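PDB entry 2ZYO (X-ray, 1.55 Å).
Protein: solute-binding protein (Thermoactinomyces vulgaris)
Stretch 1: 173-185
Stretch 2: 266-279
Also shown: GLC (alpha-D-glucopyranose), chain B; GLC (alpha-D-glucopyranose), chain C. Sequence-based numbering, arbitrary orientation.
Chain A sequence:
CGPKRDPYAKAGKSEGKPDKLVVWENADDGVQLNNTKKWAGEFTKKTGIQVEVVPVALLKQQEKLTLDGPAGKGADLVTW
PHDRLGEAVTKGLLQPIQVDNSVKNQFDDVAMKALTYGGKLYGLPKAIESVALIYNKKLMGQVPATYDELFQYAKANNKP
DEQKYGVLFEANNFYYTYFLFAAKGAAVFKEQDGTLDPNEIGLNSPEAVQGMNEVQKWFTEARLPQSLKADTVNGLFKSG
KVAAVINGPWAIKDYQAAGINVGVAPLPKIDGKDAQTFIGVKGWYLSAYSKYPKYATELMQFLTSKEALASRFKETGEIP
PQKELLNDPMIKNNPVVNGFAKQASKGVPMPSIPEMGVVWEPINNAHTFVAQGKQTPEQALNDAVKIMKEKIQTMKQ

Stretch 1, residues 173-185: NFYYTYFLFAAKG
Stretch 2 266-279: PLPKIDGKDAQTFI

A helix that begins at Phe174 lies against a loop segment, 266-279, that turns back on itself at Ile270-Lys273 and enters a strand at Phe278; the two bury 751 Å² between them. The helix is kinked where Phe179 N and Leu180 N lack the regular bond to the residue four back; Leu180 N bonds instead to Thr177 O (2.9 Å). Register is set by two CA pairs: Phe179 CA to Gln276 CA at 5.0 Å and Ala183 CA to Asp271 CA at 6.4 Å, so the helix advances as the second segment runs back.

Phe278 covers the most surface. It sits at the start of a strand (phi/psi -69/144), its CA-to-CB bond directed toward the helix, chi1 m (-80°) and chi2 -45°. Its ring stacks face-to-face on Tyr178 (chi1 t, chi2 69°), with centroids 3.9 Å apart, planes at 12° and Tyr178 CD1 3.4 Å from Phe278 CZ. The edge of Phe278 is turned to the face of Phe174 (chi1 t, chi2 63°) at a 78° plane angle, centroids 5.9 Å apart. Tyr175, also t, adds its CD1 at 4.0 Å from Phe278 CD2. Three t rotamers thus meet one ring, Tyr178 over a face, Phe174 at the edge and Tyr175 obliquely.

Phe179 is the second anchor, pointing toward the other segment with the p rotamer (chi1 80°, chi2 98°). Leu267 (m, t) places CD1 over its face, 3.8 Å from the ring centroid of Phe179 and 16° off the normal, a CH-pi contact. Ile270 (t, t) brings CD1 to 4.2 Å from Phe179 CE1, 3.8 Å from Leu180 CD2 and 3.7 Å from Ala183 CB; one methyl touches three helix residues.

Gln276 (phi/psi -110/111; m, t, chi3 73°) meets the helix through both backbone and side chain: Gln276 O lies 3.2 Å from Phe179 CA in a CA-H...O contact, the carbonyl having no conventional partner, and Gln276 CB is 3.9 Å from Ala182 CB. No direct backbone hydrogen bond crosses the contact; waters fill in. One donates to Phe179 O (2.7 Å) and accepts from Gln276 N (2.8 Å), a second donates to Ala182 O (2.6 Å) and accepts from Gln276 NE2 (2.8 Å), and a third donates to Tyr175 O (2.7 Å) and accepts from Phe278 N (2.9 Å).

Polarity closes the far end. The type I' turn Ile270-Lys273 carries Asp271 at phi/psi 49/40, chi1 m, and Lys184 (m, m, t, t) reaches back so that its NZ donates to Asp271 OD2 at 2.8 Å, a salt bridge. At the opposite end of the helix, Asn173 OD1 caps Tyr175 N at 3.0 Å and accepts from O6 of the chain C glucose at 3.0 Å.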

# COMPACT_ATOMS: atom_id res chain seq x y z
N ASN A 173 -1.06 -5.24 -14.38
CA ASN A 173 -1.60 -5.23 -13.02
C ASN A 173 -1.95 -3.79 -12.65
O ASN A 173 -1.07 -2.93 -12.58
CB ASN A 173 -0.57 -5.81 -12.05
CG ASN A 173 -1.11 -6.00 -10.64
OD1 ASN A 173 -2.00 -5.28 -10.18
ND2 ASN A 173 -0.54 -6.97 -9.92
N PHE A 174 -3.24 -3.54 -12.41
CA PHE A 174 -3.76 -2.20 -12.12
C PHE A 174 -3.12 -1.54 -10.90
O PHE A 174 -3.01 -0.32 -10.84
CB PHE A 174 -5.28 -2.25 -11.99
CG PHE A 174 -5.93 -0.90 -11.73
CD1 PHE A 174 -5.85 0.12 -12.68
CD2 PHE A 174 -6.63 -0.67 -10.56
CE1 PHE A 174 -6.46 1.35 -12.45
CE2 PHE A 174 -7.25 0.55 -10.32
CZ PHE A 174 -7.16 1.57 -11.27
N TYR A 175 -2.71 -2.35 -9.92
CA TYR A 175 -2.00 -1.80 -8.77
C TYR A 175 -0.77 -1.00 -9.22
O TYR A 175 -0.48 0.07 -8.68
CB TYR A 175 -1.60 -2.89 -7.77
CG TYR A 175 -0.79 -2.32 -6.63
CD1 TYR A 175 -1.41 -1.71 -5.54
CD2 TYR A 175 0.61 -2.34 -6.67
CE1 TYR A 175 -0.67 -1.14 -4.51
CE2 TYR A 175 1.36 -1.78 -5.64
CZ TYR A 175 0.72 -1.18 -4.57
OH TYR A 175 1.46 -0.62 -3.56
N TYR A 176 -0.07 -1.53 -10.22
CA TYR A 176 1.17 -0.93 -10.70
C TYR A 176 0.93 0.17 -11.73
O TYR A 176 1.65 1.17 -11.75
CB TYR A 176 2.10 -2.01 -11.26
CG TYR A 176 2.61 -2.96 -10.20
CD1 TYR A 176 3.82 -2.73 -9.55
CD2 TYR A 176 1.87 -4.09 -9.84
CE1 TYR A 176 4.28 -3.59 -8.57
CE2 TYR A 176 2.33 -4.96 -8.85
CZ TYR A 176 3.54 -4.71 -8.22
OH TYR A 176 4.01 -5.56 -7.25
N THR A 177 -0.09 -0.02 -12.56
CA THR A 177 -0.37 0.91 -13.66
C THR A 177 -1.26 2.07 -13.24
O THR A 177 -1.55 2.95 -14.05
CB THR A 177 -1.04 0.19 -14.84
OG1 THR A 177 -2.30 -0.34 -14.42
CG2 THR A 177 -0.16 -0.93 -15.36
N TYR A 178 -1.69 2.08 -11.98
CA TYR A 178 -2.58 3.14 -11.50
C TYR A 178 -2.10 4.55 -11.88
O TYR A 178 -2.91 5.38 -12.29
CB TYR A 178 -2.81 3.05 -9.99
CG TYR A 178 -3.70 4.16 -9.47
CD1 TYR A 178 -5.05 4.21 -9.81
CD2 TYR A 178 -3.18 5.17 -8.66
CE1 TYR A 178 -5.87 5.23 -9.34
CE2 TYR A 178 -4.00 6.20 -8.20
CZ TYR A 178 -5.34 6.22 -8.54
OH TYR A 178 -6.16 7.23 -8.08
N PHE A 179 -0.80 4.80 -11.75
CA PHE A 179 -0.25 6.13 -12.03
C PHE A 179 -0.56 6.60 -13.45
O PHE A 179 -0.75 7.79 -13.68
CB PHE A 179 1.25 6.23 -11.71
CG PHE A 179 2.16 5.65 -12.76
CD1 PHE A 179 2.77 6.49 -13.70
CD2 PHE A 179 2.43 4.29 -12.81
CE1 PHE A 179 3.62 5.97 -14.68
CE2 PHE A 179 3.28 3.76 -13.78
CZ PHE A 179 3.88 4.60 -14.72
N LEU A 180 -0.64 5.65 -14.39
CA LEU A 180 -0.99 5.97 -15.78
C LEU A 180 -2.44 6.42 -15.91
O LEU A 180 -2.75 7.31 -16.70
CB LEU A 180 -0.72 4.77 -16.70
CG LEU A 180 0.74 4.31 -16.83
CD1 LEU A 180 0.83 2.96 -17.53
CD2 LEU A 180 1.59 5.35 -17.55
N PHE A 181 -3.33 5.80 -15.13
CA PHE A 181 -4.74 6.18 -15.11
C PHE A 181 -4.94 7.51 -14.38
O PHE A 181 -5.65 8.39 -14.87
CB PHE A 181 -5.59 5.07 -14.48
CG PHE A 181 -5.70 3.84 -15.34
CD1 PHE A 181 -6.80 3.66 -16.16
CD2 PHE A 181 -4.70 2.88 -15.33
CE1 PHE A 181 -6.91 2.52 -16.96
CE2 PHE A 181 -4.80 1.73 -16.13
CZ PHE A 181 -5.91 1.56 -16.95
N ALA A 182 -4.30 7.65 -13.22
CA ALA A 182 -4.37 8.88 -12.43
C ALA A 182 -3.85 10.10 -13.21
O ALA A 182 -4.40 11.19 -13.09
CB ALA A 182 -3.61 8.73 -11.13
N ALA A 183 -2.81 9.88 -14.01
CA ALA A 183 -2.23 10.94 -14.85
C ALA A 183 -3.26 11.54 -15.81
O ALA A 183 -3.20 12.73 -16.13
CB ALA A 183 -1.04 10.40 -15.63
N LYS A 184 -4.19 10.71 -16.27
CA LYS A 184 -5.21 11.14 -17.22
C LYS A 184 -6.45 11.71 -16.54
O LYS A 184 -7.34 12.24 -17.20
CB LYS A 184 -5.60 9.98 -18.15
CG LYS A 184 -4.43 9.21 -18.75
CD LYS A 184 -3.44 10.12 -19.47
CE LYS A 184 -2.18 9.37 -19.83
NZ LYS A 184 -1.20 10.23 -20.56
N GLY A 185 -6.49 11.61 -15.21
CA GLY A 185 -7.61 12.10 -14.41
C GLY A 185 -8.65 11.03 -14.08
O GLY A 185 -9.74 11.35 -13.60
N PRO A 266 11.60 8.59 -7.19
CA PRO A 266 10.17 8.71 -7.50
C PRO A 266 9.96 8.49 -8.99
O PRO A 266 10.90 8.66 -9.78
CB PRO A 266 9.84 10.17 -7.16
CG PRO A 266 10.95 10.64 -6.31
CD PRO A 266 12.16 9.86 -6.68
N LEU A 267 8.75 8.10 -9.38
CA LEU A 267 8.42 7.97 -10.79
C LEU A 267 8.57 9.33 -11.47
O LEU A 267 8.26 10.36 -10.87
CB LEU A 267 7.00 7.44 -10.98
CG LEU A 267 6.68 6.05 -10.42
CD1 LEU A 267 5.23 5.70 -10.70
CD2 LEU A 267 7.61 4.99 -10.99
N PRO A 268 9.09 9.34 -12.72
CA PRO A 268 9.25 10.57 -13.48
C PRO A 268 7.92 11.31 -13.64
O PRO A 268 6.86 10.68 -13.68
CB PRO A 268 9.74 10.07 -14.84
CG PRO A 268 10.42 8.78 -14.54
CD PRO A 268 9.58 8.16 -13.47
N LYS A 269 7.98 12.63 -13.73
CA LYS A 269 6.78 13.44 -13.90
C LYS A 269 6.04 13.04 -15.18
O LYS A 269 6.66 12.81 -16.22
CB LYS A 269 7.10 14.93 -13.88
CG LYS A 269 7.50 15.42 -12.49
CD LYS A 269 7.62 16.94 -12.43
CE LYS A 269 7.90 17.39 -11.01
NZ LYS A 269 8.06 18.86 -10.91
N ILE A 270 4.72 12.94 -15.07
CA ILE A 270 3.88 12.49 -16.16
C ILE A 270 2.78 13.52 -16.42
O ILE A 270 2.15 14.01 -15.48
CB ILE A 270 3.29 11.07 -15.89
CG1 ILE A 270 2.45 10.59 -17.08
CG2 ILE A 270 2.52 11.03 -14.56
CD1 ILE A 270 2.16 9.09 -17.08
N ASP A 271 2.58 13.84 -17.69
CA ASP A 271 1.62 14.87 -18.11
C ASP A 271 1.80 16.17 -17.32
O ASP A 271 0.83 16.82 -16.93
CB ASP A 271 0.18 14.33 -18.05
CG ASP A 271 -0.06 13.19 -19.03
OD1 ASP A 271 0.26 13.36 -20.23
OD2 ASP A 271 -0.56 12.13 -18.61
N GLY A 272 3.06 16.52 -17.08
CA GLY A 272 3.43 17.78 -16.43
C GLY A 272 3.34 17.81 -14.91
O GLY A 272 3.66 18.84 -14.30
N LYS A 273 2.91 16.71 -14.30
CA LYS A 273 2.71 16.65 -12.85
C LYS A 273 3.43 15.48 -12.19
O LYS A 273 3.90 14.57 -12.87
CB LYS A 273 1.22 16.57 -12.52
CG LYS A 273 0.42 17.84 -12.78
CD LYS A 273 -0.97 17.75 -12.15
CE LYS A 273 -1.79 16.60 -12.72
NZ LYS A 273 -3.12 16.46 -12.08
N ASP A 274 3.50 15.52 -10.86
CA ASP A 274 4.00 14.39 -10.08
C ASP A 274 3.15 13.15 -10.37
O ASP A 274 1.93 13.25 -10.49
CB ASP A 274 3.93 14.69 -8.58
CG ASP A 274 4.87 15.81 -8.16
OD1 ASP A 274 6.05 15.80 -8.56
OD2 ASP A 274 4.42 16.70 -7.40
N ALA A 275 3.81 12.00 -10.49
CA ALA A 275 3.09 10.74 -10.65
C ALA A 275 2.34 10.42 -9.36
O ALA A 275 2.84 10.65 -8.25
CB ALA A 275 4.05 9.62 -11.00
N GLN A 276 1.12 9.91 -9.52
CA GLN A 276 0.27 9.55 -8.39
C GLN A 276 0.13 8.05 -8.31
O GLN A 276 -0.51 7.42 -9.16
CB GLN A 276 -1.12 10.18 -8.53
CG GLN A 276 -1.14 11.69 -8.56
CD GLN A 276 -2.54 12.23 -8.77
OE1 GLN A 276 -3.38 12.18 -7.87
NE2 GLN A 276 -2.79 12.75 -9.97
N THR A 277 0.72 7.47 -7.28
CA THR A 277 0.66 6.03 -7.05
C THR A 277 -0.33 5.73 -5.93
O THR A 277 -0.73 6.63 -5.18
CB THR A 277 2.04 5.49 -6.64
OG1 THR A 277 2.56 6.28 -5.56
CG2 THR A 277 3.01 5.55 -7.80
N PHE A 278 -0.73 4.47 -5.83
CA PHE A 278 -1.44 4.00 -4.65
C PHE A 278 -0.47 3.99 -3.47
O PHE A 278 0.72 3.68 -3.64
CB PHE A 278 -1.98 2.59 -4.85
CG PHE A 278 -3.26 2.51 -5.63
CD1 PHE A 278 -4.32 3.38 -5.36
CD2 PHE A 278 -3.43 1.54 -6.61
CE1 PHE A 278 -5.51 3.29 -6.08
CE2 PHE A 278 -4.62 1.44 -7.33
CZ PHE A 278 -5.66 2.32 -7.06
N ILE A 279 -0.96 4.33 -2.29
CA ILE A 279 -0.22 4.06 -1.07
C ILE A 279 -0.99 3.05 -0.22
O ILE A 279 -2.22 3.02 -0.22
CB ILE A 279 0.12 5.34 -0.26
CG1 ILE A 279 -1.15 6.08 0.16
CG2 ILE A 279 1.04 6.26 -1.07
CD1 ILE A 279 -1.00 6.92 1.42
C1 GLC B . 2.35 -5.50 -3.29
C2 GLC B . 1.33 -4.86 -2.33
C3 GLC B . -0.12 -5.33 -2.58
C4 GLC B . -0.46 -5.34 -4.07
C5 GLC B . 0.62 -6.10 -4.84
C6 GLC B . 0.36 -6.16 -6.33
O1 GLC B . 2.61 -6.82 -2.96
O2 GLC B . 1.69 -5.13 -0.97
O3 GLC B . -1.02 -4.46 -1.90
O4 GLC B . -1.74 -5.97 -4.26
O5 GLC B . 1.89 -5.46 -4.65
O6 GLC B . -0.22 -7.40 -6.72
C1 GLC C . -2.79 -5.11 -4.59
C2 GLC C . -3.98 -5.36 -3.66
C3 GLC C . -4.58 -6.74 -3.94
C4 GLC C . -4.96 -6.86 -5.41
C5 GLC C . -3.74 -6.54 -6.29
C6 GLC C . -4.08 -6.51 -7.77
O2 GLC C . -3.54 -5.30 -2.31
O3 GLC C . -5.72 -6.94 -3.12
O4 GLC C . -5.41 -8.17 -5.69
O5 GLC C . -3.20 -5.24 -5.95
O6 GLC C . -3.30 -7.44 -8.50
O HOH W 1 0.44 2.22 -7.32
O HOH W 2 2.01 1.93 -5.05
O HOH W 3 0.14 9.78 -12.11
O HOH W 4 -5.33 12.76 -11.23